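Local coordinates for aminopeptidase-like protein (Chaetomium thermophilum, PDB 5JM6) that probably acts as a zinc-dependent aminopeptidase of the M18 family and assembles into a dodecamer, at residues Gly109-Ala114 with Leu345-Arg350. Sequence-based numbering, arbitrary orientation.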
# COMPACT_ATOMS: atom_id res chain seq x y z
N GLY A 109 22.75 -8.76 -48.99
CA GLY A 109 22.98 -10.17 -48.74
C GLY A 109 22.05 -10.76 -47.69
O GLY A 109 22.21 -11.91 -47.30
N SER A 110 21.18 -9.92 -47.12
CA SER A 110 20.13 -10.36 -46.20
C SER A 110 18.68 -10.29 -46.72
O SER A 110 17.76 -10.70 -46.00
CB SER A 110 20.25 -9.56 -44.91
OG SER A 110 20.11 -8.17 -45.16
N SER A 111 18.47 -9.76 -47.92
CA SER A 111 17.13 -9.68 -48.50
C SER A 111 17.15 -10.22 -49.92
O SER A 111 18.08 -9.94 -50.67
CB SER A 111 16.60 -8.25 -48.49
OG SER A 111 15.86 -7.97 -47.32
N ILE A 112 16.14 -10.99 -50.28
CA ILE A 112 16.11 -11.59 -51.60
C ILE A 112 14.70 -11.68 -52.17
O ILE A 112 13.74 -11.99 -51.46
CB ILE A 112 16.78 -12.98 -51.59
CG1 ILE A 112 16.84 -13.57 -53.00
CG2 ILE A 112 16.06 -13.93 -50.63
CD1 ILE A 112 17.62 -14.86 -53.08
N ILE A 113 14.58 -11.38 -53.46
CA ILE A 113 13.33 -11.49 -54.19
C ILE A 113 13.54 -12.37 -55.41
O ILE A 113 14.35 -12.06 -56.28
CB ILE A 113 12.82 -10.11 -54.64
CG1 ILE A 113 12.48 -9.24 -53.43
CG2 ILE A 113 11.61 -10.25 -55.56
CD1 ILE A 113 12.21 -7.80 -53.78
N ALA A 114 12.81 -13.48 -55.48
CA ALA A 114 12.91 -14.40 -56.61
C ALA A 114 11.57 -14.51 -57.32
O ALA A 114 10.52 -14.51 -56.68
CB ALA A 114 13.37 -15.77 -56.14
N LEU A 345 13.96 -0.46 -42.88
CA LEU A 345 15.15 0.19 -43.35
C LEU A 345 15.41 -0.51 -44.69
O LEU A 345 14.55 -1.28 -45.14
CB LEU A 345 16.30 0.12 -42.34
CG LEU A 345 16.47 0.71 -40.95
CD1 LEU A 345 17.75 0.12 -40.52
CD2 LEU A 345 16.64 2.20 -40.97
N ARG A 346 16.55 -0.26 -45.31
CA ARG A 346 16.76 -0.55 -46.73
C ARG A 346 16.25 -1.93 -47.20
O ARG A 346 15.66 -2.04 -48.27
CB ARG A 346 18.25 -0.42 -47.04
CG ARG A 346 18.67 -0.70 -48.47
CD ARG A 346 20.19 -0.73 -48.56
NE ARG A 346 20.69 -1.04 -49.89
CZ ARG A 346 21.62 -1.96 -50.14
NH1 ARG A 346 22.13 -2.67 -49.14
NH2 ARG A 346 22.02 -2.18 -51.38
N GLN A 347 16.47 -2.95 -46.38
CA GLN A 347 16.06 -4.31 -46.72
C GLN A 347 14.72 -4.73 -46.10
O GLN A 347 14.28 -5.87 -46.29
CB GLN A 347 17.15 -5.30 -46.31
CG GLN A 347 18.55 -4.87 -46.75
CD GLN A 347 19.26 -4.03 -45.70
OE1 GLN A 347 19.11 -4.26 -44.50
NE2 GLN A 347 20.03 -3.05 -46.15
N GLY A 348 14.08 -3.83 -45.36
CA GLY A 348 12.82 -4.13 -44.70
C GLY A 348 11.61 -4.11 -45.62
O GLY A 348 11.71 -3.71 -46.78
N ALA A 349 10.46 -4.54 -45.10
CA ALA A 349 9.26 -4.75 -45.92
C ALA A 349 8.51 -3.47 -46.28
O ALA A 349 7.86 -3.40 -47.31
CB ALA A 349 8.32 -5.72 -45.22
N ARG A 350 8.57 -2.45 -45.43
CA ARG A 350 7.98 -1.17 -45.79
C ARG A 350 9.04 -0.26 -46.44
O ARG A 350 8.90 0.96 -46.47
CB ARG A 350 7.25 -0.52 -44.60
CG ARG A 350 7.90 -0.69 -43.26
CD ARG A 350 6.98 -0.35 -42.09
NE ARG A 350 6.17 0.84 -42.32
CZ ARG A 350 5.80 1.68 -41.35
NH1 ARG A 350 6.23 1.48 -40.12
NH2 ARG A 350 5.06 2.74 -41.63
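A single side-chain-to-backbone hydrogen bond, from Ser-111 to the carbonyl of Gln-347, ties the start of strand 111-117 in the mixed sheet to the loop between strand 330-336 and helix 353-368, in a buried contact. Ser-111 OG donates to Gln-347 O at 2.8 Å, in the carbonyl plane and on a lone pair, with a C=O...OG angle of 123°. The acceptor belongs to a type I turn, Leu-345 to Gly-348, closed by Gly-348 N on Leu-345 O. Alongside the bond, Ser-111 CB lies 3.7 Å from Gln-347 CB. The glutamine's CG stands beside its own backbone N (chi1 -48°), and its chain bends at chi2, running past Ser-110, whose OG, hydrogen-bonded to Asn-108, sits 4.0 Å from Gln-347 CG. Asp-337 N also reaches Ser-111 OG in a weak hydrogen bond; with an alanine here the Gln-347 carbonyl would probably lose its donor from the strand, and the turn would be less firmly held to it. Ser-110 and Ser-111 together form a classic beta bulge opposite Arg-107, whose NH1 bonds Arg-346 O. The loop follows closely on zinc-binding Glu-340, so the bond tethers the turn near the metal centre without touching it: a bound zinc ion lies about 14 Å from the Ser-111 side chain. Phe-353 of helix 353-368 packs on Ser-111, helix 68-81 covers Ser-110, and Ile-112 pairs with Leu-335 of antiparallel strand 330-336.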